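Local atomic coordinates of FAD linked oxidase-like protein (Myceliophthora thermophila, PDB entry 5L6G), a protein that oxidises the C1 hydroxyl of xylooligosaccharides and related sugars to lactones with a bicovalently bound FAD, passing the electrons to oxygen to give hydrogen peroxide. Residues 342-346 and 426-430; 271-277 and 375-381; 359-364 and 431-436. All blocks are in the same frame, centred on the assembly; numbering follows the deposited sequence.

One antiparallel eight-stranded sheet carries its substrate site on one face and helices on the other, and the three contacts sample this division of labour. Interaction 2 pairs two of its strands and sends R272, Y376 and I378 to the xylose of the substrate site. Interaction 1 lays the start of helix 426-437 against strand 341-349, beside a second xylose, and interaction 3 packs the same helix against helix 354-368. The centres lie 12 to 14 Å apart. Aromatic residues join them: F428 CE2 is 3.6 Å from W375 CB, W375 CZ3 is 3.5 Å from W432 CH2, and Y363 OH approaches F428 O to 2.7 Å, a probable hydrogen bond.

Interaction 1 (342-346 and 426-430); sequences FYSKS and FAFLD. With XYP (beta-D-xylopyranose), chain I.
K345, a buried lysine, shares its charge among several partners in this strand-helix contact. Extended strand 342-346 and helical 426-430 run nearly parallel, with axes 8.6 Å apart and crossing at -16°; Y343 lies opposite F426 (CA-CA 6.9 Å) and K345 opposite L429 (6.7 Å). K345, with rotamer m, t, p, p, curls its chain over the helix, CD 3.6 Å from L429 CB, and delivers NZ to D430 OD1 in a 2.9 Å salt bridge. The same NZ donates to Y343 OH (3.1 Å) and forms a second salt bridge with D453, which also hydrogen-bonds Y343 OH. One water donates to both Y343 OH (2.9 Å) and D430 OD2 (2.7 Å), and also hydrogen-bonds xylose O4 (2.6 Å). Next to this network Y343, chi1 t, offers its ring face to the edge of F426, chi1 m, in a T-shaped pair (centroids 4.9 Å apart, planes at 81°), while L429 CD1 sits 4.1 Å from Y343 CD2. On the other side of the strand, S344 OG is satisfied by the carbonyl of L413. F426 turns a ring face to the sugar, CD1 3.6 Å from its C4, an aromatic platform common in carbohydrate-binding sites.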
loop_
_atom_site.group_PDB
_atom_site.type_symbol
_atom_site.label_atom_id
_atom_site.label_comp_id
_atom_site.label_asym_id
_atom_site.label_seq_id
_atom_site.Cartn_x
_atom_site.Cartn_y
_atom_site.Cartn_z
ATOM N N PHE A 342 7.302 12.929 7.776
ATOM C CA PHE A 342 6.053 12.579 8.418
ATOM C C PHE A 342 6.165 11.357 9.329
ATOM O O PHE A 342 7.165 10.601 9.298
ATOM C CB PHE A 342 4.978 12.326 7.345
ATOM C CG PHE A 342 5.276 11.133 6.470
ATOM C CD1 PHE A 342 6.135 11.249 5.391
ATOM C CD2 PHE A 342 4.723 9.891 6.742
ATOM C CE1 PHE A 342 6.435 10.148 4.596
ATOM C CE2 PHE A 342 5.009 8.787 5.933
ATOM C CZ PHE A 342 5.867 8.922 4.868
ATOM N N TYR A 343 5.107 11.187 10.129
ATOM C CA TYR A 343 4.820 9.943 10.825
ATOM C C TYR A 343 3.448 9.481 10.376
ATOM O O TYR A 343 2.604 10.301 10.096
ATOM C CB TYR A 343 4.846 10.122 12.345
ATOM C CG TYR A 343 4.541 8.845 13.096
ATOM C CD1 TYR A 343 5.229 7.688 12.831
ATOM C CD2 TYR A 343 3.573 8.800 14.089
ATOM C CE1 TYR A 343 4.965 6.509 13.513
ATOM C CE2 TYR A 343 3.304 7.626 14.787
ATOM C CZ TYR A 343 4.013 6.478 14.488
ATOM O OH TYR A 343 3.772 5.283 15.151
ATOM N N SER A 344 3.250 8.172 10.283
ATOM C CA SER A 344 1.968 7.644 9.846
ATOM C C SER A 344 1.612 6.366 10.568
ATOM O O SER A 344 2.481 5.621 11.016
ATOM C CB SER A 344 1.975 7.430 8.333
ATOM O OG SER A 344 0.807 6.780 7.887
ATOM N N LYS A 345 0.312 6.160 10.738
ATOM C CA LYS A 345 -0.210 4.932 11.296
ATOM C C LYS A 345 -1.353 4.474 10.407
ATOM O O LYS A 345 -1.849 5.220 9.522
ATOM C CB LYS A 345 -0.686 5.131 12.739
ATOM C CG LYS A 345 0.398 5.551 13.715
ATOM C CD LYS A 345 -0.052 5.532 15.176
ATOM C CE LYS A 345 -0.011 4.151 15.822
ATOM N NZ LYS A 345 1.343 3.652 16.208
ATOM N N SER A 346 -1.739 3.224 10.610
ATOM C CA SER A 346 -2.877 2.672 9.931
ATOM C C SER A 346 -3.719 1.859 10.881
ATOM O O SER A 346 -3.316 1.566 12.032
ATOM C CB SER A 346 -2.384 1.766 8.805
ATOM O OG SER A 346 -1.920 0.543 9.322
ATOM N N PHE A 426 4.943 11.714 17.920
ATOM C CA PHE A 426 4.348 10.393 17.727
ATOM C C PHE A 426 3.149 10.166 18.632
ATOM O O PHE A 426 2.267 9.417 18.283
ATOM C CB PHE A 426 5.386 9.298 17.948
ATOM C CG PHE A 426 6.650 9.532 17.190
ATOM C CD1 PHE A 426 6.713 9.238 15.845
ATOM C CD2 PHE A 426 7.757 10.109 17.814
ATOM C CE1 PHE A 426 7.860 9.470 15.126
ATOM C CE2 PHE A 426 8.910 10.349 17.099
ATOM C CZ PHE A 426 8.961 10.042 15.754
ATOM N N ALA A 427 3.137 10.803 19.796
ATOM C CA ALA A 427 2.052 10.628 20.762
ATOM C C ALA A 427 0.706 11.022 20.158
ATOM O O ALA A 427 -0.339 10.507 20.566
ATOM C CB ALA A 427 2.327 11.435 22.009
ATOM N N PHE A 428 0.724 11.916 19.184
ATOM C CA PHE A 428 -0.534 12.352 18.538
ATOM C C PHE A 428 -1.234 11.172 17.836
ATOM O O PHE A 428 -2.318 10.758 18.234
ATOM C CB PHE A 428 -0.286 13.547 17.593
ATOM C CG PHE A 428 -1.377 13.769 16.576
ATOM C CD1 PHE A 428 -2.715 13.640 16.927
ATOM C CD2 PHE A 428 -1.066 14.144 15.274
ATOM C CE1 PHE A 428 -3.721 13.820 15.971
ATOM C CE2 PHE A 428 -2.070 14.344 14.332
ATOM C CZ PHE A 428 -3.391 14.174 14.679
ATOM N N LEU A 429 -0.649 10.632 16.786
ATOM C CA LEU A 429 -1.280 9.477 16.152
ATOM C C LEU A 429 -1.359 8.275 17.072
ATOM O O LEU A 429 -2.315 7.504 16.978
ATOM C CB LEU A 429 -0.600 9.108 14.843
ATOM C CG LEU A 429 -0.706 10.195 13.779
ATOM C CD1 LEU A 429 -0.127 9.671 12.477
ATOM C CD2 LEU A 429 -2.139 10.699 13.586
ATOM N N ASP A 430 -0.385 8.098 17.969
ATOM C CA ASP A 430 -0.437 6.960 18.892
ATOM C C ASP A 430 -1.689 7.006 19.759
ATOM O O ASP A 430 -2.338 5.969 19.984
ATOM C CB ASP A 430 0.827 6.888 19.779
ATOM C CG ASP A 430 2.056 6.420 19.003
ATOM O OD1 ASP A 430 1.883 6.012 17.827
ATOM O OD2 ASP A 430 3.192 6.477 19.563
HETATM O O1 XYP I . 10.861 6.136 13.579
HETATM C C1 XYP I . 10.121 5.656 14.678
HETATM C C2 XYP I . 10.664 6.303 15.953
HETATM C C3 XYP I . 9.827 5.841 17.120
HETATM C C4 XYP I . 8.385 6.224 16.857
HETATM C C5 XYP I . 7.915 5.640 15.543
HETATM O O2 XYP I . 12.050 5.974 16.169
HETATM O O3 XYP I . 10.246 6.473 18.327
HETATM O O4 XYP I . 7.602 5.747 17.946
HETATM O O5 XYP I . 8.774 6.046 14.476
HETATM O O HOH W 1 4.997 5.601 17.755
#

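Interaction 2 (271-277 and 375-381); sequences MRVLGNA and WYIIIDM. With XYP (beta-D-xylopyranose), chain H; XYS (alpha-D-xylopyranose), chain K.
The substrate pocket of this oxidase is built upon neighbouring antiparallel strands, illustrating how a regular sheet can position binding side chains. Strands 271-275 and 375-381 run at 166° with axes 4.5 Å apart. R272-D380 and L274-I378 are non-hydrogen-bonded pairs; V273-I379 and G275-I377 are hydrogen-bonded pairs, each closed by two N-to-O bonds of 2.8 Å. M381 N to M271 O (2.9 Å) extends the series. Alternation gives each face its task. On the helix-covered face V273 CB meets I379 CD1 at 4.1 Å, beneath helix 246-261. On the substrate face L274 CD1 touches I378 CG1 (3.8 Å) and Y376 CB (3.9 Å). R272, chi1 p and then fully extended, lays its guanidinium over I378 CD1 and donates from NH1 to xylose O2 (2.8 Å); a water links NH1 (2.9 Å) to D380 OD1 (2.6 Å), and NE is held by Q283. At the far end N276 CA lies over the W375 six-membered ring in a CH-pi contact, 4.0 Å from its centroid, and A277 O accepts a 2.8 Å hydrogen bond from O2 of an alpha-xylose. T154, E412 and Y451 also hydrogen-bond the substrate-site xylose, completing a sugar pocket close to the flavin.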
loop_
_atom_site.group_PDB
_atom_site.type_symbol
_atom_site.label_atom_id
_atom_site.label_comp_id
_atom_site.label_asym_id
_atom_site.label_seq_id
_atom_site.Cartn_x
_atom_site.Cartn_y
_atom_site.Cartn_z
ATOM N N MET A 271 -15.058 4.895 -2.466
ATOM C CA MET A 271 -15.219 6.101 -1.641
ATOM C C MET A 271 -14.426 6.017 -0.345
ATOM O O MET A 271 -14.144 4.937 0.132
ATOM C CB MET A 271 -16.679 6.337 -1.328
ATOM C CG MET A 271 -17.015 7.729 -0.834
ATOM S SD MET A 271 -18.772 8.100 -0.879
ATOM C CE MET A 271 -19.468 6.652 -0.061
ATOM N N ARG A 272 -14.068 7.185 0.178
ATOM C CA ARG A 272 -13.395 7.322 1.450
ATOM C C ARG A 272 -13.784 8.650 2.105
ATOM O O ARG A 272 -14.247 9.572 1.441
ATOM C CB ARG A 272 -11.898 7.325 1.225
ATOM C CG ARG A 272 -11.386 8.614 0.579
ATOM C CD ARG A 272 -9.960 8.413 0.058
ATOM N NE ARG A 272 -9.403 9.625 -0.505
ATOM C CZ ARG A 272 -8.217 9.702 -1.094
ATOM N NH1 ARG A 272 -7.463 8.623 -1.219
ATOM N NH2 ARG A 272 -7.799 10.858 -1.579
ATOM N N VAL A 273 -13.601 8.722 3.407
ATOM C CA VAL A 273 -13.589 9.988 4.115
ATOM C C VAL A 273 -12.152 10.466 4.150
ATOM O O VAL A 273 -11.282 9.717 4.541
ATOM C CB VAL A 273 -14.078 9.828 5.568
ATOM C CG1 VAL A 273 -13.950 11.144 6.317
ATOM C CG2 VAL A 273 -15.518 9.337 5.600
ATOM N N LEU A 274 -11.924 11.704 3.726
ATOM C CA LEU A 274 -10.678 12.411 3.994
ATOM C C LEU A 274 -10.991 13.484 5.007
ATOM O O LEU A 274 -11.886 14.277 4.797
ATOM C CB LEU A 274 -10.143 13.087 2.734
ATOM C CG LEU A 274 -8.929 14.008 2.930
ATOM C CD1 LEU A 274 -7.741 13.216 3.469
ATOM C CD2 LEU A 274 -8.553 14.701 1.642
ATOM N N GLY A 275 -10.259 13.483 6.114
ATOM C CA GLY A 275 -10.420 14.477 7.151
ATOM C C GLY A 275 -9.094 15.138 7.414
ATOM O O GLY A 275 -8.055 14.484 7.394
ATOM N N ASN A 276 -9.127 16.451 7.607
ATOM C CA ASN A 276 -7.996 17.174 8.190
ATOM C C ASN A 276 -8.569 18.205 9.142
ATOM O O ASN A 276 -9.781 18.233 9.347
ATOM C CB ASN A 276 -7.103 17.789 7.098
ATOM C CG ASN A 276 -7.833 18.757 6.197
ATOM O OD1 ASN A 276 -8.445 19.715 6.654
ATOM N ND2 ASN A 276 -7.761 18.512 4.884
ATOM N N ALA A 277 -7.728 19.054 9.726
ATOM C CA ALA A 277 -8.203 19.997 10.732
ATOM C C ALA A 277 -9.204 21.013 10.194
ATOM O O ALA A 277 -9.908 21.665 11.004
ATOM C CB ALA A 277 -7.043 20.753 11.359
ATOM N N TRP A 375 -1.765 17.267 9.301
ATOM C CA TRP A 375 -2.171 15.900 9.447
ATOM C C TRP A 375 -3.435 15.629 8.620
ATOM O O TRP A 375 -4.154 16.555 8.256
ATOM C CB TRP A 375 -2.392 15.564 10.913
ATOM C CG TRP A 375 -3.520 16.320 11.518
ATOM C CD1 TRP A 375 -3.445 17.502 12.181
ATOM C CD2 TRP A 375 -4.901 15.965 11.482
ATOM N NE1 TRP A 375 -4.687 17.905 12.571
ATOM C CE2 TRP A 375 -5.603 16.973 12.151
ATOM C CE3 TRP A 375 -5.614 14.881 10.948
ATOM C CZ2 TRP A 375 -6.987 16.932 12.318
ATOM C CZ3 TRP A 375 -6.959 14.841 11.098
ATOM C CH2 TRP A 375 -7.644 15.852 11.785
ATOM N N TYR A 376 -3.654 14.364 8.277
ATOM C CA TYR A 376 -4.947 13.940 7.733
ATOM C C TYR A 376 -5.268 12.539 8.196
ATOM O O TYR A 376 -4.384 11.803 8.658
ATOM C CB TYR A 376 -5.015 14.033 6.197
ATOM C CG TYR A 376 -4.087 13.119 5.404
ATOM C CD1 TYR A 376 -4.396 11.763 5.219
ATOM C CD2 TYR A 376 -2.938 13.617 4.795
ATOM C CE1 TYR A 376 -3.565 10.927 4.476
ATOM C CE2 TYR A 376 -2.109 12.778 4.038
ATOM C CZ TYR A 376 -2.435 11.435 3.899
ATOM O OH TYR A 376 -1.628 10.576 3.173
ATOM N N ILE A 377 -6.547 12.196 8.094
ATOM C CA ILE A 377 -7.015 10.840 8.290
ATOM C C ILE A 377 -7.832 10.428 7.056
ATOM O O ILE A 377 -8.659 11.194 6.548
ATOM C CB ILE A 377 -7.846 10.681 9.588
ATOM C CG1 ILE A 377 -8.270 9.225 9.785
ATOM C CG2 ILE A 377 -9.076 11.570 9.592
ATOM C CD1 ILE A 377 -8.869 8.964 11.153
ATOM N N ILE A 378 -7.572 9.227 6.566
ATOM C CA ILE A 378 -8.397 8.660 5.517
ATOM C C ILE A 378 -9.121 7.461 6.116
ATOM O O ILE A 378 -8.514 6.650 6.792
ATOM C CB ILE A 378 -7.567 8.256 4.305
ATOM C CG1 ILE A 378 -7.132 9.500 3.539
ATOM C CG2 ILE A 378 -8.351 7.310 3.404
ATOM C CD1 ILE A 378 -6.264 9.196 2.332
ATOM N N ILE A 379 -10.430 7.384 5.909
ATOM C CA ILE A 379 -11.195 6.220 6.288
ATOM C C ILE A 379 -11.768 5.690 4.991
ATOM O O ILE A 379 -12.690 6.280 4.422
ATOM C CB ILE A 379 -12.350 6.544 7.281
ATOM C CG1 ILE A 379 -11.829 7.320 8.489
ATOM C CG2 ILE A 379 -13.029 5.259 7.751
ATOM C CD1 ILE A 379 -12.855 8.229 9.107
ATOM N N ASP A 380 -11.227 4.576 4.516
ATOM C CA ASP A 380 -11.676 4.021 3.249
ATOM C C ASP A 380 -12.936 3.218 3.470
ATOM O O ASP A 380 -13.019 2.463 4.439
ATOM C CB ASP A 380 -10.609 3.102 2.657
ATOM C CG ASP A 380 -9.434 3.861 2.114
ATOM O OD1 ASP A 380 -9.633 4.781 1.312
ATOM O OD2 ASP A 380 -8.304 3.509 2.440
ATOM N N MET A 381 -13.914 3.375 2.574
ATOM C CA MET A 381 -15.054 2.474 2.548
ATOM C C MET A 381 -14.571 1.160 1.932
ATOM O O MET A 381 -14.535 0.989 0.733
ATOM C CB MET A 381 -16.236 3.079 1.747
ATOM C CG MET A 381 -16.691 4.430 2.255
ATOM S SD MET A 381 -17.306 4.526 3.958
ATOM C CE MET A 381 -15.836 5.060 4.821
HETATM O O1 XYP H . -4.048 6.310 0.741
HETATM C C1 XYP H . -3.179 7.217 0.066
HETATM C C2 XYP H . -4.008 8.346 -0.542
HETATM C C3 XYP H . -3.116 9.447 -1.100
HETATM C C4 XYP H . -2.120 9.906 -0.040
HETATM C C5 XYP H . -1.348 8.712 0.538
HETATM O O2 XYP H . -4.803 7.790 -1.589
HETATM O O3 XYP H . -3.909 10.529 -1.620
HETATM O O4 XYP H . -1.157 10.792 -0.624
HETATM O O5 XYP H . -2.229 7.695 1.006
HETATM C C1 XYS K . -8.911 24.314 12.912
HETATM C C2 XYS K . -9.267 23.335 14.024
HETATM C C3 XYS K . -9.540 24.072 15.336
HETATM C C4 XYS K . -8.284 24.872 15.658
HETATM C C5 XYS K . -8.073 25.885 14.548
HETATM O O1 XYS K . -10.077 25.060 12.598
HETATM O O2 XYS K . -10.403 22.568 13.638
HETATM O O3 XYS K . -9.875 23.154 16.392
HETATM O O4 XYS K . -8.401 25.537 16.913
HETATM O O5 XYS K . -7.848 25.205 13.305
HETATM O O HOH W 2 -14.205 2.289 -1.745
HETATM O O HOH W 3 -8.183 5.903 -0.529
HETATM O O HOH W 4 -4.881 19.124 9.361
#

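Interaction 3 (359-364 and 431-436); sequences RVAEYW and GWVHAF
Antiparallel helix packing on the back of a beta-sheet is illustrated by 359-364 and 431-436, whose segment axes lie at 160° between their N-to-C directions and approach to 8.6 Å. The helices come closest together at V360 and A435 (CA-CA 5.2 Å), where a small methyl admits the valine: V360 CG2 is 4.0 Å from A435 CB. The same CG2 sits squarely over the F436 ring, 3.5 Å from its centroid, a CH-pi contact. The largest bump is W432, chi1 t, whose indole fills the hollow between Y363 and W364. Its five-membered ring forms an offset stack with the Y363 ring (centroids 4.7 Å apart, planes at 30°), and its six-membered ring points an edge at the face of the W364 five-membered ring (centroids 5.3 Å, planes 74°); W432 NE1 gives V360 O a weak 3.3 Å hydrogen bond. Beside this aromatic cluster lies I377 of the sheet. G431 leaves the final hollow, into which Y363, chi1 t, reaches: its OH, hydrogen-bonded to F428 O, lies 3.4 Å from G431 CA.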
loop_
_atom_site.group_PDB
_atom_site.type_symbol
_atom_site.label_atom_id
_atom_site.label_comp_id
_atom_site.label_asym_id
_atom_site.label_seq_id
_atom_site.Cartn_x
_atom_site.Cartn_y
_atom_site.Cartn_z
ATOM N N ARG A 359 -14.967 8.209 21.637
ATOM C CA ARG A 359 -13.579 8.457 22.009
ATOM C C ARG A 359 -12.747 8.940 20.810
ATOM O O ARG A 359 -11.942 9.852 20.923
ATOM C CB ARG A 359 -12.983 7.220 22.671
ATOM C CG ARG A 359 -13.728 6.858 23.960
ATOM C CD ARG A 359 -13.158 5.630 24.660
ATOM N NE ARG A 359 -12.868 4.543 23.717
ATOM C CZ ARG A 359 -11.704 3.891 23.594
ATOM N NH1 ARG A 359 -10.650 4.160 24.380
ATOM N NH2 ARG A 359 -11.594 2.926 22.694
ATOM N N VAL A 360 -12.948 8.316 19.660
ATOM C CA VAL A 360 -12.268 8.697 18.417
ATOM C C VAL A 360 -12.652 10.108 17.999
ATOM O O VAL A 360 -11.796 10.902 17.583
ATOM C CB VAL A 360 -12.606 7.673 17.297
ATOM C CG1 VAL A 360 -12.192 8.169 15.909
ATOM C CG2 VAL A 360 -11.964 6.327 17.620
ATOM N N ALA A 361 -13.942 10.424 18.115
ATOM C CA ALA A 361 -14.442 11.758 17.777
ATOM C C ALA A 361 -13.903 12.822 18.720
ATOM O O ALA A 361 -13.519 13.904 18.285
ATOM C CB ALA A 361 -15.962 11.774 17.799
ATOM N N GLU A 362 -13.892 12.517 20.016
ATOM C CA GLU A 362 -13.391 13.460 21.004
ATOM C C GLU A 362 -11.917 13.706 20.737
ATOM O O GLU A 362 -11.449 14.820 20.793
ATOM C CB GLU A 362 -13.621 12.965 22.442
ATOM C CG GLU A 362 -15.093 13.025 22.834
ATOM C CD GLU A 362 -15.375 12.635 24.280
ATOM O OE1 GLU A 362 -14.449 12.739 25.132
ATOM O OE2 GLU A 362 -16.534 12.252 24.559
ATOM N N TYR A 363 -11.198 12.655 20.398
ATOM C CA TYR A 363 -9.787 12.821 20.079
ATOM C C TYR A 363 -9.615 13.732 18.851
ATOM O O TYR A 363 -8.725 14.573 18.802
ATOM C CB TYR A 363 -9.146 11.472 19.820
ATOM C CG TYR A 363 -7.654 11.536 19.974
ATOM C CD1 TYR A 363 -7.065 11.322 21.207
ATOM C CD2 TYR A 363 -6.833 11.840 18.889
ATOM C CE1 TYR A 363 -5.687 11.387 21.366
ATOM C CE2 TYR A 363 -5.454 11.908 19.033
ATOM C CZ TYR A 363 -4.883 11.683 20.281
ATOM O OH TYR A 363 -3.508 11.719 20.434
ATOM N N TRP A 364 -10.478 13.519 17.859
ATOM C CA TRP A 364 -10.438 14.266 16.605
ATOM C C TRP A 364 -10.613 15.740 16.889
ATOM O O TRP A 364 -9.789 16.567 16.496
ATOM C CB TRP A 364 -11.561 13.771 15.691
ATOM C CG TRP A 364 -11.540 14.225 14.256
ATOM C CD1 TRP A 364 -11.210 15.460 13.756
ATOM C CD2 TRP A 364 -11.967 13.452 13.145
ATOM N NE1 TRP A 364 -11.366 15.476 12.386
ATOM C CE2 TRP A 364 -11.841 14.260 11.989
ATOM C CE3 TRP A 364 -12.428 12.137 13.004
ATOM C CZ2 TRP A 364 -12.153 13.789 10.711
ATOM C CZ3 TRP A 364 -12.739 11.670 11.736
ATOM C CH2 TRP A 364 -12.606 12.504 10.604
ATOM N N GLY A 431 -2.007 8.196 20.260
ATOM C CA GLY A 431 -3.149 8.385 21.118
ATOM C C GLY A 431 -4.438 8.174 20.337
ATOM O O GLY A 431 -5.410 7.626 20.860
ATOM N N TRP A 432 -4.439 8.593 19.080
ATOM C CA TRP A 432 -5.632 8.451 18.258
ATOM C C TRP A 432 -5.925 6.977 18.023
ATOM O O TRP A 432 -7.067 6.539 18.148
ATOM C CB TRP A 432 -5.472 9.160 16.911
ATOM C CG TRP A 432 -6.767 9.669 16.375
ATOM C CD1 TRP A 432 -8.006 9.339 16.795
ATOM C CD2 TRP A 432 -6.934 10.611 15.317
ATOM N NE1 TRP A 432 -8.961 10.039 16.076
ATOM C CE2 TRP A 432 -8.319 10.827 15.160
ATOM C CE3 TRP A 432 -6.048 11.310 14.503
ATOM C CZ2 TRP A 432 -8.835 11.711 14.217
ATOM C CZ3 TRP A 432 -6.564 12.178 13.558
ATOM C CH2 TRP A 432 -7.938 12.376 13.425
ATOM N N VAL A 433 -4.884 6.196 17.726
ATOM C CA VAL A 433 -5.087 4.769 17.509
ATOM C C VAL A 433 -5.597 4.079 18.786
ATOM O O VAL A 433 -6.515 3.253 18.730
ATOM C CB VAL A 433 -3.827 4.094 16.930
ATOM C CG1 VAL A 433 -3.945 2.592 16.979
ATOM C CG2 VAL A 433 -3.640 4.539 15.492
ATOM N N HIS A 434 -5.042 4.466 19.928
ATOM C CA HIS A 434 -5.518 3.974 21.220
ATOM C C HIS A 434 -7.022 4.196 21.436
ATOM O O HIS A 434 -7.684 3.373 22.043
ATOM C CB HIS A 434 -4.751 4.627 22.349
ATOM C CG HIS A 434 -4.980 3.989 23.684
ATOM N ND1 HIS A 434 -4.292 2.869 24.097
ATOM C CD2 HIS A 434 -5.784 4.340 24.717
ATOM C CE1 HIS A 434 -4.679 2.541 25.319
ATOM N NE2 HIS A 434 -5.580 3.420 25.720
ATOM N N ALA A 435 -7.558 5.302 20.928
ATOM C CA ALA A 435 -8.991 5.575 21.036
ATOM C C ALA A 435 -9.815 4.513 20.302
ATOM O O ALA A 435 -10.949 4.231 20.695
ATOM C CB ALA A 435 -9.335 6.969 20.502
ATOM N N PHE A 436 -9.269 3.938 19.237
ATOM C CA PHE A 436 -9.943 2.841 18.537
ATOM C C PHE A 436 -9.735 1.525 19.276
ATOM O O PHE A 436 -10.687 0.803 19.597
ATOM C CB PHE A 436 -9.426 2.657 17.095
ATOM C CG PHE A 436 -9.723 3.795 16.144
ATOM C CD1 PHE A 436 -8.917 4.924 16.102
ATOM C CD2 PHE A 436 -10.762 3.691 15.216
ATOM C CE1 PHE A 436 -9.145 5.928 15.191
ATOM C CE2 PHE A 436 -11.000 4.692 14.298
ATOM C CZ PHE A 436 -10.202 5.817 14.282
#